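Local coordinates for protein type II restriction enzyme BsoBI (Geobacillus stearothermophilus, PDB 1DC1) that recognises the double-stranded DNA sequence 5'-CYCGRG-3' as a homodimer and cleaves it after the first C, leaving fragments with 5'-phosphates, at residues V211-F216 with K276-G281; A53-T58 with L63-I68; D15-T20 with T310-S315; N36-P41 with G128-I133. All coordinates share one frame; numbering follows the deposited sequence. Where two conformers were deposited one is given.

Contact 1 (V211-F216 with K276-G281); sequences VDICLF and KTIFIG. With nucleotides of chain A.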
# COMPACT_ATOMS: atom_id res chain seq x y z
N VAL D 211 10.26 5.33 -13.49
CA VAL D 211 9.43 4.49 -14.36
C VAL D 211 9.95 3.07 -14.27
O VAL D 211 11.15 2.83 -14.27
CB VAL D 211 9.46 4.98 -15.83
CG1 VAL D 211 8.48 4.17 -16.63
CG2 VAL D 211 9.01 6.51 -15.92
N ASP D 212 9.05 2.11 -14.18
CA ASP D 212 9.46 0.70 -14.03
C ASP D 212 10.30 0.20 -15.19
O ASP D 212 11.36 -0.38 -14.98
CB ASP D 212 8.24 -0.23 -13.91
CG ASP D 212 7.46 -0.03 -12.62
OD1 ASP D 212 8.02 0.49 -11.59
OD2 ASP D 212 6.28 -0.40 -12.65
N ILE D 213 9.79 0.44 -16.41
CA ILE D 213 10.41 -0.06 -17.65
C ILE D 213 10.62 1.08 -18.63
O ILE D 213 9.67 1.83 -18.91
CB ILE D 213 9.49 -1.09 -18.36
CG1 ILE D 213 9.19 -2.25 -17.40
CG2 ILE D 213 10.09 -1.51 -19.74
CD1 ILE D 213 8.09 -3.10 -17.86
N CYS D 214 11.83 1.17 -19.18
CA CYS D 214 12.19 2.18 -20.16
C CYS D 214 12.95 1.54 -21.30
O CYS D 214 13.90 0.82 -21.03
CB CYS D 214 13.07 3.25 -19.51
SG CYS D 214 12.17 4.44 -18.44
N LEU D 215 12.52 1.79 -22.53
CA LEU D 215 13.19 1.27 -23.73
C LEU D 215 13.75 2.44 -24.45
O LEU D 215 13.02 3.34 -24.82
CB LEU D 215 12.24 0.52 -24.67
CG LEU D 215 12.93 -0.23 -25.85
CD1 LEU D 215 13.85 -1.27 -25.29
CD2 LEU D 215 11.94 -0.94 -26.75
N PHE D 216 15.06 2.42 -24.68
CA PHE D 216 15.75 3.52 -25.36
C PHE D 216 16.17 3.17 -26.74
O PHE D 216 16.55 2.04 -27.01
CB PHE D 216 17.03 3.91 -24.65
CG PHE D 216 16.80 4.49 -23.33
CD1 PHE D 216 16.52 5.85 -23.20
CD2 PHE D 216 16.84 3.68 -22.20
CE1 PHE D 216 16.29 6.40 -21.95
CE2 PHE D 216 16.60 4.20 -20.94
CZ PHE D 216 16.33 5.56 -20.81
N LYS D 276 5.77 4.93 -26.77
CA LYS D 276 4.76 3.89 -26.57
C LYS D 276 4.61 3.72 -25.06
O LYS D 276 5.54 4.02 -24.31
CB LYS D 276 5.20 2.54 -27.16
CG LYS D 276 5.32 2.53 -28.68
CD LYS D 276 5.91 1.20 -29.11
CE LYS D 276 6.08 1.11 -30.60
NZ LYS D 276 5.85 2.41 -31.28
N THR D 277 3.45 3.26 -24.61
CA THR D 277 3.26 3.03 -23.17
C THR D 277 2.64 1.66 -22.96
O THR D 277 1.85 1.18 -23.77
CB THR D 277 2.34 4.09 -22.49
OG1 THR D 277 1.08 4.11 -23.15
CG2 THR D 277 3.00 5.51 -22.49
N ILE D 278 3.04 0.98 -21.89
CA ILE D 278 2.50 -0.35 -21.61
C ILE D 278 2.21 -0.52 -20.11
O ILE D 278 2.76 0.18 -19.27
CB ILE D 278 3.46 -1.55 -22.11
CG1 ILE D 278 4.75 -1.62 -21.26
CG2 ILE D 278 3.79 -1.43 -23.59
CD1 ILE D 278 5.68 -2.79 -21.63
N PHE D 279 1.30 -1.44 -19.82
CA PHE D 279 0.95 -1.82 -18.47
C PHE D 279 0.95 -3.34 -18.41
O PHE D 279 0.27 -4.00 -19.20
CB PHE D 279 -0.43 -1.35 -18.06
CG PHE D 279 -0.79 -1.78 -16.67
CD1 PHE D 279 -0.30 -1.08 -15.56
CD2 PHE D 279 -1.53 -2.94 -16.45
CE1 PHE D 279 -0.53 -1.53 -14.25
CE2 PHE D 279 -1.78 -3.41 -15.12
CZ PHE D 279 -1.27 -2.69 -14.04
N ILE D 280 1.72 -3.91 -17.49
CA ILE D 280 1.78 -5.36 -17.32
C ILE D 280 1.44 -5.59 -15.85
O ILE D 280 2.03 -4.98 -14.98
CB ILE D 280 3.21 -5.91 -17.58
CG1 ILE D 280 3.64 -5.55 -19.01
CG2 ILE D 280 3.28 -7.42 -17.31
CD1 ILE D 280 5.16 -5.74 -19.25
N GLY D 281 0.48 -6.46 -15.58
CA GLY D 281 0.11 -6.71 -14.20
C GLY D 281 -0.20 -8.17 -13.92
O GLY D 281 -0.78 -8.82 -14.76
P DT A 6 6.28 0.93 -8.31
OP1 DT A 6 6.34 0.31 -9.64
OP2 DT A 6 4.98 1.41 -7.75
O5' DT A 6 6.79 -0.13 -7.24
C5' DT A 6 7.82 -1.09 -7.56
C4' DT A 6 8.00 -2.06 -6.41
O4' DT A 6 8.48 -1.38 -5.23
C3' DT A 6 6.71 -2.75 -5.98
O3' DT A 6 6.51 -3.89 -6.81
C2' DT A 6 7.03 -3.14 -4.55
C1' DT A 6 7.93 -2.01 -4.07
N1 DT A 6 7.15 -1.02 -3.34
C2 DT A 6 6.98 -1.21 -1.99
O2 DT A 6 7.41 -2.18 -1.38
N3 DT A 6 6.28 -0.21 -1.37
C4 DT A 6 5.72 0.90 -1.95
O4 DT A 6 5.17 1.72 -1.24
C5 DT A 6 5.87 0.98 -3.39
C7 DT A 6 5.17 2.06 -4.15
C6 DT A 6 6.59 0.05 -3.99
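In the central mixed sheet of this PD-(D/E)XK nuclease, Ile213 and Ile280 meet across an intervening strand. Their CD1 methyls lie 4.2 Å apart, and the two side chains cross at about a right angle. Each holds CG1 beside the backbone N, anti to the carbonyl carbon (Ile213 chi1 -57°), and runs on extended, which carries both methyls over strand 235-242. Leu241 of that strand touches both isoleucines, so the pair forms a small apolar bridge. Ile278 CD1 joins more loosely, 4.5 Å from Ile213 CD1, and Ile278 and Ile280 also pack against helix 310-321. Such a buried sheet, bearing acidic residues and a lysine near one end, is the core of the family, and Asp212, next to Ile213, belongs with Glu240 and Lys242 to the predicted magnesium site. The Asp212 carboxylate faces the phosphate of DT6 of chain A: OD1 lies 2.6 Å from OP1 and OD2 3.1 Å from the same oxygen. By the enzyme's specificity this is consistent with the phosphate to be cut. Asp212 OD2 accepts a hydrogen bond from Leu241 N, and Asp212 N donates to Glu240 OE1. With alanine at this position, Leu241 N is likely to lose this acceptor and the predicted metal site one of its carboxylates. The backbone of Ile213 also bonds to Gly239, joining the two neighbouring strands.

Contact 2 (A53-T58 with L63-I68); sequences ASVAKT and LYLEDI
The carbonyl oxygen of Leu65, whose methyls meet Val55 and Ala56, is gripped by two donors: Ile68 N at 3.1 Å from Leu65 O, and the side-chain amide NE2 of Gln69. Ala53 O takes Ala56 N at 3.0 Å, closing a type I turn, while Leu65 CD1 comes within 4.0 Å of that same Ala53 oxygen. Between the two segments the contact is apolar. Val55 points CG2 into the fork of Leu65, 3.5 Å from CD2 and 3.8 Å from CD1, the first being tighter than ordinary van der Waals contact. With Val55 CG1 anti to the carbonyl carbon (chi1 -41°), CG2 falls between the backbone N and the carbonyl carbon, and the two side chains approach aslant. Leu65 CD1 also rests 4.0 Å from Ala56 CB. Deeper in, Ala53 CB touches Ile68 CD1 at 4.3 Å, and Leu62 packs on Ala53, Ala56 and Ile68. The buried end of the contact thus belongs to the helical core, where Ile68 meets Leu49 and Ala52 of helix 21-53 and Ala53 meets Leu114 of helix 110-152. What results, far from the catalytic site, is a looped connection between helix 21-53 and helix 69-75, opened by a type I beta turn and closed on itself by apolar packing.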
# COMPACT_ATOMS: atom_id res chain seq x y z
N ALA D 53 19.79 -10.09 25.92
CA ALA D 53 18.98 -9.41 26.90
C ALA D 53 18.90 -10.13 28.21
O ALA D 53 18.67 -9.49 29.25
CB ALA D 53 17.59 -9.20 26.36
N SER D 54 19.06 -11.45 28.17
CA SER D 54 18.93 -12.24 29.38
C SER D 54 19.94 -11.95 30.49
O SER D 54 19.71 -12.36 31.65
CB SER D 54 18.90 -13.71 29.03
OG SER D 54 17.63 -14.05 28.49
N VAL D 55 21.03 -11.24 30.17
CA VAL D 55 21.97 -10.88 31.24
C VAL D 55 21.38 -9.76 32.15
O VAL D 55 21.84 -9.60 33.27
CB VAL D 55 23.37 -10.51 30.70
CG1 VAL D 55 23.76 -11.46 29.58
CG2 VAL D 55 23.40 -9.10 30.27
N ALA D 56 20.34 -9.03 31.70
CA ALA D 56 19.69 -8.00 32.51
C ALA D 56 18.84 -8.74 33.52
O ALA D 56 18.09 -9.66 33.17
CB ALA D 56 18.83 -7.11 31.66
N LYS D 57 18.94 -8.38 34.79
CA LYS D 57 18.16 -9.07 35.77
C LYS D 57 16.89 -8.31 35.98
O LYS D 57 15.93 -8.85 36.50
CB LYS D 57 18.96 -9.24 37.06
CG LYS D 57 20.10 -10.31 37.00
CD LYS D 57 20.28 -10.94 35.61
CE LYS D 57 20.02 -12.44 35.60
NZ LYS D 57 18.56 -12.79 35.65
N THR D 58 16.87 -7.05 35.54
CA THR D 58 15.67 -6.21 35.67
C THR D 58 15.46 -5.42 34.40
O THR D 58 16.40 -5.19 33.68
CB THR D 58 15.81 -5.18 36.83
OG1 THR D 58 16.69 -4.12 36.44
CG2 THR D 58 16.34 -5.85 38.10
N LEU D 63 18.75 -1.11 29.79
CA LEU D 63 19.26 0.17 29.33
C LEU D 63 20.79 0.22 29.25
O LEU D 63 21.37 1.09 28.60
CB LEU D 63 18.79 1.26 30.26
CG LEU D 63 17.28 1.41 30.21
CD1 LEU D 63 16.76 2.39 31.27
CD2 LEU D 63 16.97 1.91 28.81
N TYR D 64 21.44 -0.71 29.93
CA TYR D 64 22.90 -0.73 29.93
C TYR D 64 23.56 -1.69 28.95
O TYR D 64 24.78 -1.71 28.82
CB TYR D 64 23.42 -0.99 31.34
CG TYR D 64 22.80 -0.06 32.32
CD1 TYR D 64 22.78 1.31 32.06
CD2 TYR D 64 22.14 -0.55 33.43
CE1 TYR D 64 22.11 2.16 32.89
CE2 TYR D 64 21.47 0.28 34.27
CZ TYR D 64 21.44 1.65 34.00
OH TYR D 64 20.71 2.50 34.81
N LEU D 65 22.76 -2.49 28.27
CA LEU D 65 23.28 -3.39 27.26
C LEU D 65 23.22 -2.61 25.93
O LEU D 65 22.23 -2.64 25.20
CB LEU D 65 22.43 -4.65 27.23
CG LEU D 65 22.23 -5.33 28.60
CD1 LEU D 65 21.24 -6.49 28.53
CD2 LEU D 65 23.56 -5.82 29.07
N GLU D 66 24.31 -1.90 25.62
CA GLU D 66 24.29 -1.08 24.41
C GLU D 66 24.00 -1.86 23.13
O GLU D 66 23.36 -1.34 22.22
CB GLU D 66 25.58 -0.25 24.31
CG GLU D 66 26.85 -1.07 24.25
CD GLU D 66 28.12 -0.24 23.99
OE1 GLU D 66 28.27 0.89 24.54
OE2 GLU D 66 28.98 -0.73 23.23
N ASP D 67 24.42 -3.12 23.09
CA ASP D 67 24.22 -3.97 21.91
C ASP D 67 22.77 -4.25 21.50
O ASP D 67 22.50 -4.63 20.36
CB ASP D 67 24.99 -5.29 22.15
CG ASP D 67 24.90 -5.79 23.66
OD1 ASP D 67 25.30 -5.06 24.62
OD2 ASP D 67 24.42 -6.93 23.89
N ILE D 68 21.83 -4.02 22.41
CA ILE D 68 20.43 -4.26 22.19
C ILE D 68 19.56 -3.00 22.13
O ILE D 68 18.32 -3.09 22.01
CB ILE D 68 19.86 -5.16 23.29
CG1 ILE D 68 19.87 -4.43 24.61
CG2 ILE D 68 20.66 -6.48 23.40
CD1 ILE D 68 19.12 -5.21 25.68

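Contact 3 (D15-T20 with T310-S315); sequences DDLKTT and TEQVGS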
# COMPACT_ATOMS: atom_id res chain seq x y z
N ASP D 15 -11.85 -9.77 -21.02
CA ASP D 15 -11.50 -10.68 -19.94
C ASP D 15 -10.30 -11.61 -20.22
O ASP D 15 -9.89 -12.38 -19.36
CB ASP D 15 -12.78 -11.37 -19.36
CG ASP D 15 -13.39 -10.61 -18.10
OD1 ASP D 15 -13.15 -9.39 -17.89
OD2 ASP D 15 -14.12 -11.26 -17.30
N ASP D 16 -9.68 -11.47 -21.39
CA ASP D 16 -8.47 -12.19 -21.66
C ASP D 16 -7.42 -11.60 -20.68
O ASP D 16 -6.48 -12.25 -20.27
CB ASP D 16 -8.04 -11.97 -23.11
CG ASP D 16 -8.74 -12.93 -24.08
OD1 ASP D 16 -9.51 -13.79 -23.64
OD2 ASP D 16 -8.52 -12.83 -25.31
N LEU D 17 -7.62 -10.36 -20.27
CA LEU D 17 -6.71 -9.69 -19.34
C LEU D 17 -6.86 -10.10 -17.86
O LEU D 17 -5.96 -9.95 -17.06
CB LEU D 17 -6.95 -8.21 -19.43
CG LEU D 17 -6.05 -7.28 -20.24
CD1 LEU D 17 -4.64 -7.89 -20.62
CD2 LEU D 17 -6.92 -6.86 -21.40
N LYS D 18 -8.03 -10.60 -17.50
CA LYS D 18 -8.34 -10.98 -16.12
C LYS D 18 -7.51 -12.15 -15.54
O LYS D 18 -7.34 -13.19 -16.18
CB LYS D 18 -9.83 -11.34 -16.09
CG LYS D 18 -10.73 -10.49 -15.28
CD LYS D 18 -10.96 -11.18 -13.95
CE LYS D 18 -12.39 -11.05 -13.52
NZ LYS D 18 -12.43 -11.04 -12.04
N THR D 19 -7.01 -12.00 -14.31
CA THR D 19 -6.25 -13.07 -13.65
C THR D 19 -7.27 -14.13 -13.23
O THR D 19 -8.41 -13.79 -12.79
CB THR D 19 -5.52 -12.56 -12.38
OG1 THR D 19 -4.63 -11.51 -12.74
CG2 THR D 19 -4.76 -13.65 -11.73
N THR D 20 -6.88 -15.39 -13.35
CA THR D 20 -7.81 -16.46 -12.99
C THR D 20 -7.70 -16.80 -11.51
O THR D 20 -6.72 -16.44 -10.84
CB THR D 20 -7.51 -17.74 -13.77
OG1 THR D 20 -6.24 -18.23 -13.37
CG2 THR D 20 -7.51 -17.50 -15.28
N THR D 310 1.60 -16.67 -19.58
CA THR D 310 2.75 -16.88 -20.46
C THR D 310 2.62 -16.46 -21.90
O THR D 310 3.54 -15.86 -22.46
CB THR D 310 3.09 -18.36 -20.50
OG1 THR D 310 2.92 -18.89 -19.19
CG2 THR D 310 4.49 -18.58 -20.99
N GLU D 311 1.50 -16.80 -22.53
CA GLU D 311 1.36 -16.45 -23.92
C GLU D 311 1.29 -14.96 -24.11
O GLU D 311 1.77 -14.47 -25.14
CB GLU D 311 0.13 -17.10 -24.51
CG GLU D 311 0.30 -18.54 -24.82
CD GLU D 311 -0.99 -19.16 -25.34
OE1 GLU D 311 -2.00 -19.18 -24.59
OE2 GLU D 311 -0.98 -19.62 -26.51
N GLN D 312 0.72 -14.24 -23.14
CA GLN D 312 0.61 -12.78 -23.27
C GLN D 312 1.94 -12.16 -23.06
O GLN D 312 2.34 -11.27 -23.80
CB GLN D 312 -0.38 -12.19 -22.25
CG GLN D 312 -1.78 -12.73 -22.47
CD GLN D 312 -2.87 -12.05 -21.66
OE1 GLN D 312 -2.65 -11.05 -20.97
NE2 GLN D 312 -4.09 -12.62 -21.75
N VAL D 313 2.63 -12.64 -22.05
CA VAL D 313 3.95 -12.10 -21.75
C VAL D 313 4.88 -12.33 -22.94
O VAL D 313 5.58 -11.41 -23.36
CB VAL D 313 4.55 -12.73 -20.43
CG1 VAL D 313 6.00 -12.28 -20.18
CG2 VAL D 313 3.64 -12.35 -19.26
N GLY D 314 4.86 -13.54 -23.48
CA GLY D 314 5.72 -13.86 -24.62
C GLY D 314 5.46 -13.00 -25.84
O GLY D 314 6.39 -12.49 -26.46
N SER D 315 4.18 -12.84 -26.17
CA SER D 315 3.77 -12.03 -27.30
C SER D 315 4.22 -10.59 -27.06
O SER D 315 4.76 -9.96 -27.96
CB SER D 315 2.22 -12.14 -27.42
OG SER D 315 1.67 -11.15 -28.27
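The non-regular segment 15-20 passes beside the first turns of helix 310-321, with the CA atoms of Leu17 and Gln312 8.9 Å apart, a gap wide enough for one side chain to span. Gln312 spans it. Its CG lies beside the backbone N (chi1 -62°) and the chain runs extended from there, bringing the amide up to the backbone of the loop. Gln312 NE2 donates to Asp16 O at 2.8 Å with an N-H...O angle of 157°. The bond is uneven in its geometry: the oxygen lies almost in the plane of the Gln312 amide, whereas the nitrogen stands well above the carbonyl plane of Asp16, 56° out of it. Asp16 O has a second donor in Lys309 NZ, so two groups grip this one backbone oxygen. The other half of the amide is used as well, since Gln312 OE1 accepts from Asn306 N; bonds at both ends should fix the amide's rotation. Leu17 crosses Gln312 at about a right angle and brings CD1 to 3.8 Å from Gln312 OE1, giving the amide an apolar neighbour. The Asp16 carboxylate, by contrast, serves its own loop, OD2 accepting from Lys12 N. Further along, Leu17 O and Thr19 OG1 both take Asn306 ND2, which joins the loop to the end of strand 303-306. Gln312 thus ties the C-terminal helix to the loop that leads into long helix 21-53, where Thr20 is the N-cap, its side chain capping a backbone N just beyond it.

Contact 4 (N36-P41 with G128-I133); sequences NKRSTP and GTMRNI. With nucleotides of chain B; nucleotides of chain A.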
# COMPACT_ATOMS: atom_id res chain seq x y z
N ASN D 36 8.22 -17.80 4.21
CA ASN D 36 8.81 -18.74 5.17
C ASN D 36 10.33 -18.85 5.01
O ASN D 36 11.06 -18.93 6.00
CB ASN D 36 8.13 -20.06 5.05
CG ASN D 36 6.79 -20.03 5.69
OD1 ASN D 36 6.67 -19.55 6.82
ND2 ASN D 36 5.76 -20.48 4.99
N LYS D 37 10.81 -18.80 3.78
CA LYS D 37 12.24 -18.82 3.50
C LYS D 37 12.92 -17.59 4.09
O LYS D 37 14.03 -17.68 4.63
CB LYS D 37 12.50 -18.82 1.99
CG LYS D 37 12.12 -20.08 1.24
CD LYS D 37 12.51 -19.91 -0.23
CE LYS D 37 11.77 -20.89 -1.12
NZ LYS D 37 12.45 -21.08 -2.41
N ARG D 38 12.27 -16.43 3.96
CA ARG D 38 12.80 -15.15 4.47
C ARG D 38 12.67 -14.92 6.00
O ARG D 38 13.34 -14.05 6.58
CB ARG D 38 12.10 -13.98 3.75
CG ARG D 38 12.43 -13.90 2.27
CD ARG D 38 13.94 -13.85 2.03
NE ARG D 38 14.19 -13.69 0.61
CZ ARG D 38 15.36 -13.32 0.07
NH1 ARG D 38 16.41 -13.07 0.84
NH2 ARG D 38 15.45 -13.18 -1.25
N SER D 39 11.80 -15.71 6.62
CA SER D 39 11.48 -15.61 8.04
C SER D 39 12.59 -15.98 9.04
O SER D 39 12.73 -15.33 10.10
CB SER D 39 10.22 -16.45 8.30
OG SER D 39 10.50 -17.83 8.23
N THR D 40 13.35 -17.02 8.71
CA THR D 40 14.42 -17.53 9.56
C THR D 40 15.37 -16.48 10.16
O THR D 40 15.60 -16.51 11.36
CB THR D 40 15.18 -18.69 8.82
OG1 THR D 40 14.22 -19.66 8.41
CG2 THR D 40 16.19 -19.39 9.73
N PRO D 41 15.95 -15.55 9.35
CA PRO D 41 16.83 -14.57 9.99
C PRO D 41 16.11 -13.74 11.05
O PRO D 41 16.76 -13.27 12.00
CB PRO D 41 17.29 -13.70 8.84
CG PRO D 41 17.16 -14.56 7.62
CD PRO D 41 15.93 -15.34 7.88
N GLY D 128 7.18 -5.68 4.95
CA GLY D 128 7.73 -4.66 4.06
C GLY D 128 8.75 -5.25 3.11
O GLY D 128 8.72 -4.98 1.91
N THR D 129 9.65 -6.07 3.64
CA THR D 129 10.68 -6.74 2.87
C THR D 129 10.06 -7.62 1.78
O THR D 129 10.49 -7.59 0.61
CB THR D 129 11.53 -7.56 3.82
OG1 THR D 129 12.51 -6.69 4.40
CG2 THR D 129 12.19 -8.74 3.11
N MET D 130 9.05 -8.39 2.15
CA MET D 130 8.35 -9.30 1.23
C MET D 130 7.69 -8.53 0.07
O MET D 130 7.70 -8.99 -1.06
CB MET D 130 7.32 -10.10 2.01
CG MET D 130 7.87 -11.31 2.79
SD MET D 130 8.93 -12.35 1.73
CE MET D 130 7.86 -12.76 0.41
N ARG D 131 7.08 -7.37 0.33
CA ARG D 131 6.44 -6.57 -0.73
C ARG D 131 7.51 -6.15 -1.77
O ARG D 131 7.29 -6.22 -2.96
CB ARG D 131 5.68 -5.37 -0.09
CG ARG D 131 4.43 -5.87 0.75
CD ARG D 131 3.78 -4.74 1.60
NE ARG D 131 2.47 -5.06 2.20
CZ ARG D 131 2.30 -6.01 3.12
NH1 ARG D 131 3.31 -6.73 3.52
NH2 ARG D 131 1.14 -6.17 3.72
N ASN D 132 8.70 -5.79 -1.30
CA ASN D 132 9.80 -5.40 -2.18
C ASN D 132 10.30 -6.64 -2.92
O ASN D 132 10.62 -6.56 -4.11
CB ASN D 132 10.95 -4.75 -1.35
CG ASN D 132 10.66 -3.29 -0.99
OD1 ASN D 132 10.85 -2.40 -1.81
ND2 ASN D 132 10.18 -3.05 0.22
N ILE D 133 10.36 -7.79 -2.25
CA ILE D 133 10.80 -9.02 -2.89
C ILE D 133 9.87 -9.40 -4.06
O ILE D 133 10.33 -9.74 -5.15
CB ILE D 133 10.86 -10.15 -1.87
CG1 ILE D 133 12.14 -10.00 -1.04
CG2 ILE D 133 10.85 -11.47 -2.60
CD1 ILE D 133 12.23 -10.87 0.21
P DG B 10 10.31 -0.92 8.78
OP1 DG B 10 11.05 -1.22 10.04
OP2 DG B 10 10.30 0.46 8.25
O5' DG B 10 10.76 -1.99 7.69
C5' DG B 10 11.76 -1.72 6.73
C4' DG B 10 11.47 -2.52 5.48
O4' DG B 10 10.15 -2.18 4.99
C3' DG B 10 12.42 -2.14 4.35
O3' DG B 10 13.47 -3.07 4.31
C2' DG B 10 11.59 -2.23 3.09
C1' DG B 10 10.20 -1.88 3.59
N9 DG B 10 9.85 -0.47 3.43
C8 DG B 10 9.55 0.42 4.43
N7 DG B 10 9.16 1.58 3.99
C5 DG B 10 9.24 1.46 2.60
C6 DG B 10 8.92 2.41 1.55
O6 DG B 10 8.55 3.58 1.66
N1 DG B 10 9.09 1.85 0.27
C2 DG B 10 9.59 0.58 0.03
N2 DG B 10 9.75 0.23 -1.29
N3 DG B 10 9.92 -0.30 1.00
C4 DG B 10 9.69 0.20 2.24
P DG A 8 0.91 -8.28 -3.50
OP1 DG A 8 1.57 -9.47 -4.03
OP2 DG A 8 -0.20 -7.67 -4.24
O5' DG A 8 0.42 -8.71 -2.05
C5' DG A 8 1.36 -9.10 -1.00
C4' DG A 8 0.85 -8.64 0.35
O4' DG A 8 0.81 -7.19 0.34
C3' DG A 8 -0.58 -9.12 0.66
O3' DG A 8 -0.76 -9.25 2.08
C2' DG A 8 -1.42 -7.92 0.23
C1' DG A 8 -0.50 -6.74 0.61
N9 DG A 8 -0.75 -5.50 -0.13
C8 DG A 8 -0.99 -5.39 -1.48
N7 DG A 8 -1.24 -4.16 -1.86
C5 DG A 8 -1.15 -3.40 -0.69
C6 DG A 8 -1.36 -1.99 -0.47
O6 DG A 8 -1.67 -1.13 -1.28
N1 DG A 8 -1.18 -1.64 0.87
C2 DG A 8 -0.85 -2.53 1.88
N2 DG A 8 -0.70 -2.02 3.11
N3 DG A 8 -0.68 -3.84 1.69
C4 DG A 8 -0.83 -4.21 0.39
P DC A 7 5.05 -4.35 -7.23
OP1 DC A 7 5.17 -5.56 -8.06
OP2 DC A 7 4.31 -3.17 -7.76
O5' DC A 7 4.36 -4.74 -5.86
C5' DC A 7 4.84 -5.83 -5.05
C4' DC A 7 4.00 -5.97 -3.81
O4' DC A 7 4.06 -4.78 -2.96
C3' DC A 7 2.51 -6.26 -4.07
O3' DC A 7 2.06 -7.21 -3.13
C2' DC A 7 1.84 -4.96 -3.69
C1' DC A 7 2.74 -4.39 -2.61
N1 DC A 7 2.66 -2.92 -2.55
C2 DC A 7 2.38 -2.30 -1.29
O2 DC A 7 2.43 -2.99 -0.25
N3 DC A 7 2.10 -0.96 -1.26
C4 DC A 7 2.17 -0.24 -2.39
N4 DC A 7 1.86 1.06 -2.33
C5 DC A 7 2.55 -0.83 -3.65
C6 DC A 7 2.79 -2.15 -3.68
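Arg38 sets CG beside its backbone N and bends at chi2 (-54°), while Met130, bent at both chi2 and chi3, brings SD to 3.9 Å from Arg38 CG. The two belong to long helices, 21-53 and 110-152, that pack together, the second presenting its other side to the minor groove of the DNA. Ile133 approaches Arg38 from the opposite direction, its CD1 3.7 Å from Arg38 CG and 3.5 Å from NE. That nitrogen is salt-bridged to Glu34, which itself touches Met130 and Ile133. On the DNA side, Asn132 reads DG10 of chain B with both ends of its amide: OD1 accepts a hydrogen bond from N2 at 2.9 Å (174°), and ND2 donates to N3, also at 2.9 Å (169°). Asn132 ND2 has a further bond to Gly128 O, which should help hold the amide in place. DG8 of chain A O4' lies over one face of the Arg131 guanidinium, toward its rim, 3.3 Å from Arg131 NE, with DC7 O2 and DG8 N3 of chain A at the edge in its plane. Arg131 NH2 bonds a sugar of the bound DNA; NH1 has a long, weak ion pair with Asp124 of the second subunit. A leucine in its place would probably leave these minor-groove atoms without their cationic neighbour and that sugar without its donor. Close by, Gly128 CA sits 3.6 Å from DG10 of chain B O4'.

How the contacts relate
From the N terminus, contact 3 opens first, at residues 15-20, just ahead of helix 21-53, and closes last, at 310-315, so its loop encloses the other three. Contact 4 opens on helix 21-53 and closes on helix 110-152; nested inside it, contact 2 closes the short connection to helix 69-75. Contact 1 follows in series, joining strands 213-217 and 276-281. None of the four loops cross. Contacts 2 and 4 hold the helical part of the chain. Contact 1 lies in the sheet that carries the predicted metal site, and contact 3, its centre about 17 Å away, ties the loop before helix 21-53 to the C-terminal helix. Contacts 1 and 4 meet the DNA at different nucleotides.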